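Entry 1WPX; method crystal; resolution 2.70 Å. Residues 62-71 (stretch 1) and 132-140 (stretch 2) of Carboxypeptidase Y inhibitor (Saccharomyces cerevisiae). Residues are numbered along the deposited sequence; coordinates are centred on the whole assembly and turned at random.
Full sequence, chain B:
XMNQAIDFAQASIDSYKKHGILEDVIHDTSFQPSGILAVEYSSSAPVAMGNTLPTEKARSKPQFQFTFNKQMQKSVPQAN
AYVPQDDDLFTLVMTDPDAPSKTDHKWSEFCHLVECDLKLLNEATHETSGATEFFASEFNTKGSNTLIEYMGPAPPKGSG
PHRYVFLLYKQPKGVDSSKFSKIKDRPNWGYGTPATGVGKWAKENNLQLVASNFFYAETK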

# COMPACT_ATOMS: atom_id res chain seq x y z
N PRO B 62 -11.02 16.40 15.46
CA PRO B 62 -9.72 15.94 14.97
C PRO B 62 -8.72 17.05 14.73
O PRO B 62 -9.07 18.23 14.72
CB PRO B 62 -10.10 15.23 13.68
CG PRO B 62 -11.17 16.12 13.15
CD PRO B 62 -12.02 16.39 14.38
N GLN B 63 -7.46 16.67 14.53
CA GLN B 63 -6.39 17.62 14.24
C GLN B 63 -6.20 17.69 12.73
O GLN B 63 -6.48 16.72 12.01
CB GLN B 63 -5.09 17.16 14.89
CG GLN B 63 -5.17 17.00 16.38
CD GLN B 63 -3.88 16.46 16.96
OE1 GLN B 63 -2.83 17.11 16.88
NE2 GLN B 63 -3.94 15.26 17.54
N PHE B 64 -5.73 18.83 12.24
CA PHE B 64 -5.53 19.02 10.81
C PHE B 64 -4.13 19.53 10.46
O PHE B 64 -3.45 20.14 11.28
CB PHE B 64 -6.55 20.03 10.28
CG PHE B 64 -7.97 19.66 10.55
CD1 PHE B 64 -8.69 18.91 9.62
CD2 PHE B 64 -8.60 20.07 11.72
CE1 PHE B 64 -10.03 18.58 9.86
CE2 PHE B 64 -9.94 19.74 11.97
CZ PHE B 64 -10.66 18.99 11.03
N GLN B 65 -3.72 19.25 9.23
CA GLN B 65 -2.43 19.69 8.70
C GLN B 65 -2.63 19.90 7.22
O GLN B 65 -3.32 19.13 6.57
CB GLN B 65 -1.33 18.65 8.91
CG GLN B 65 -0.00 19.08 8.27
CD GLN B 65 1.05 17.99 8.27
OE1 GLN B 65 0.84 16.90 7.73
NE2 GLN B 65 2.20 18.27 8.87
N PHE B 66 -2.02 20.96 6.69
CA PHE B 66 -2.13 21.26 5.27
C PHE B 66 -0.75 21.21 4.64
O PHE B 66 0.18 21.85 5.11
CB PHE B 66 -2.75 22.63 5.06
CG PHE B 66 -2.85 23.05 3.62
CD1 PHE B 66 -3.53 22.26 2.69
CD2 PHE B 66 -2.26 24.23 3.18
CE1 PHE B 66 -3.63 22.65 1.36
CE2 PHE B 66 -2.36 24.63 1.85
CZ PHE B 66 -3.04 23.84 0.93
N THR B 67 -0.62 20.42 3.59
CA THR B 67 0.65 20.33 2.89
C THR B 67 0.45 20.94 1.53
O THR B 67 -0.35 20.46 0.72
CB THR B 67 1.12 18.86 2.74
OG1 THR B 67 1.57 18.37 4.00
CG2 THR B 67 2.26 18.77 1.74
N PHE B 68 1.16 22.03 1.28
CA PHE B 68 1.07 22.68 -0.01
C PHE B 68 2.25 22.24 -0.85
O PHE B 68 3.38 22.14 -0.36
CB PHE B 68 1.06 24.21 0.15
CG PHE B 68 1.24 24.95 -1.15
CD1 PHE B 68 2.51 25.38 -1.55
CD2 PHE B 68 0.16 25.18 -1.99
CE1 PHE B 68 2.69 26.03 -2.77
CE2 PHE B 68 0.32 25.84 -3.21
CZ PHE B 68 1.59 26.26 -3.60
N ASN B 69 1.98 21.95 -2.12
CA ASN B 69 3.01 21.53 -3.04
C ASN B 69 2.81 22.23 -4.37
O ASN B 69 1.94 21.85 -5.15
CB ASN B 69 2.95 20.01 -3.25
CG ASN B 69 4.01 19.52 -4.22
OD1 ASN B 69 5.20 19.77 -4.02
ND2 ASN B 69 3.58 18.82 -5.26
N LYS B 70 3.59 23.28 -4.61
CA LYS B 70 3.48 24.02 -5.86
C LYS B 70 3.92 23.10 -6.98
O LYS B 70 5.10 23.06 -7.34
CB LYS B 70 4.37 25.27 -5.83
CG LYS B 70 4.48 25.98 -7.17
CD LYS B 70 5.32 27.24 -7.06
CE LYS B 70 5.78 27.72 -8.42
NZ LYS B 70 6.68 26.73 -9.07
N GLN B 71 2.97 22.35 -7.52
CA GLN B 71 3.24 21.41 -8.58
C GLN B 71 1.94 20.68 -8.88
O GLN B 71 1.62 20.38 -10.03
CB GLN B 71 4.33 20.41 -8.14
CG GLN B 71 5.04 19.73 -9.29
CD GLN B 71 4.13 18.79 -10.06
OE1 GLN B 71 4.36 18.52 -11.25
NE2 GLN B 71 3.10 18.27 -9.40
N THR B 132 8.38 24.31 -6.92
CA THR B 132 9.47 24.81 -6.08
C THR B 132 8.99 25.12 -4.66
O THR B 132 9.74 24.97 -3.69
CB THR B 132 10.11 26.09 -6.69
OG1 THR B 132 11.04 26.65 -5.76
CG2 THR B 132 9.03 27.12 -7.03
N GLU B 133 7.73 25.53 -4.54
CA GLU B 133 7.16 25.85 -3.24
C GLU B 133 6.63 24.57 -2.59
O GLU B 133 6.01 23.73 -3.24
CB GLU B 133 6.02 26.85 -3.39
CG GLU B 133 6.42 28.16 -4.04
CD GLU B 133 7.20 29.05 -3.11
OE1 GLU B 133 8.14 28.54 -2.45
OE2 GLU B 133 6.90 30.26 -3.03
N PHE B 134 6.88 24.44 -1.29
CA PHE B 134 6.43 23.28 -0.54
C PHE B 134 6.47 23.56 0.95
O PHE B 134 7.41 24.19 1.44
CB PHE B 134 7.32 22.07 -0.84
CG PHE B 134 7.06 20.89 0.07
CD1 PHE B 134 6.07 19.95 -0.25
CD2 PHE B 134 7.74 20.76 1.27
CE1 PHE B 134 5.78 18.91 0.63
CE2 PHE B 134 7.46 19.73 2.15
CZ PHE B 134 6.47 18.79 1.83
N PHE B 135 5.46 23.08 1.67
CA PHE B 135 5.41 23.24 3.11
C PHE B 135 4.23 22.51 3.72
O PHE B 135 3.17 22.38 3.11
CB PHE B 135 5.36 24.72 3.51
CG PHE B 135 4.07 25.42 3.16
CD1 PHE B 135 2.91 25.18 3.89
CD2 PHE B 135 4.01 26.32 2.10
CE1 PHE B 135 1.72 25.83 3.58
CE2 PHE B 135 2.83 26.97 1.77
CZ PHE B 135 1.68 26.73 2.51
N ALA B 136 4.44 22.01 4.93
CA ALA B 136 3.41 21.30 5.66
C ALA B 136 3.21 22.13 6.91
O ALA B 136 4.17 22.45 7.61
CB ALA B 136 3.88 19.91 6.02
N SER B 137 1.96 22.49 7.20
CA SER B 137 1.68 23.29 8.37
C SER B 137 0.34 22.98 9.01
O SER B 137 -0.62 22.59 8.35
CB SER B 137 1.72 24.78 8.01
OG SER B 137 1.28 25.57 9.11
N GLU B 138 0.29 23.18 10.33
CA GLU B 138 -0.94 22.97 11.08
C GLU B 138 -1.59 24.35 11.16
O GLU B 138 -1.01 25.34 10.71
CB GLU B 138 -0.62 22.45 12.47
CG GLU B 138 0.11 21.13 12.44
CD GLU B 138 0.25 20.51 13.81
OE1 GLU B 138 0.84 21.18 14.70
OE2 GLU B 138 -0.24 19.37 14.00
N PHE B 139 -2.78 24.41 11.74
CA PHE B 139 -3.46 25.69 11.83
C PHE B 139 -3.32 26.33 13.20
O PHE B 139 -3.08 25.66 14.20
CB PHE B 139 -4.94 25.50 11.50
CG PHE B 139 -5.18 25.03 10.11
CD1 PHE B 139 -5.09 25.92 9.05
CD2 PHE B 139 -5.43 23.69 9.85
CE1 PHE B 139 -5.25 25.48 7.74
CE2 PHE B 139 -5.59 23.24 8.55
CZ PHE B 139 -5.50 24.13 7.49
N ASN B 140 -3.43 27.66 13.21
CA ASN B 140 -3.37 28.40 14.45
C ASN B 140 -4.84 28.57 14.82
O ASN B 140 -5.57 29.34 14.19
CB ASN B 140 -2.71 29.76 14.25
CG ASN B 140 -2.53 30.50 15.55
OD1 ASN B 140 -1.90 31.56 15.59
ND2 ASN B 140 -3.07 29.95 16.63
O HOH W 1 -4.13 22.00 13.08

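Antiparallel β-strands alternate between pairs joined by two hydrogen bonds and pairs that carry none, and residues 62-71 and 132-140 of the carboxypeptidase Y inhibitor illustrate the rule well. Phe-66 and Ser-137 form one closed ring, N of Phe-66 donating to O of Ser-137 (2.7 Å) and N of Ser-137 to O of Phe-66 (2.8 Å). Two residues on, Phe-68 N reaches Phe-135 O at 2.7 Å, and Phe-135 N returns to Phe-68 O at 3.1 Å. Beyond the strand, Lys-70 N still finds Glu-133 O at 2.8 Å. At the other end the ladder opens: a water accepts from Phe-139 N (3.1 Å) and donates to Phe-64 O (2.7 Å), bridging the gap.

In the unbonded pairs, CA-H groups turn to the same carbonyls; Thr-67 CA lies 3.3 Å from Phe-135 O, and Phe-134 CA 3.3 Å from Phe-68 O.

Side chains alternate likewise. On the face shared by Phe-66, Phe-68 and Phe-135, Phe-68 CB sits over the Phe-135 ring, 3.5 Å from its CZ, a CH-π contact; the two rings themselves are nearly parallel but slid apart, barely overlapping. Phe-139 CZ packs 4.0 Å from Phe-66 CB. The opposite face is more mixed, its contacts van der Waals: Thr-67 OG1 touches the Ala-136 CB methyl, which cannot hydrogen-bond, at 3.4 Å, while methyl Thr-67 CG2 packs against the aromatic ring at Phe-134 CE1 (3.7 Å).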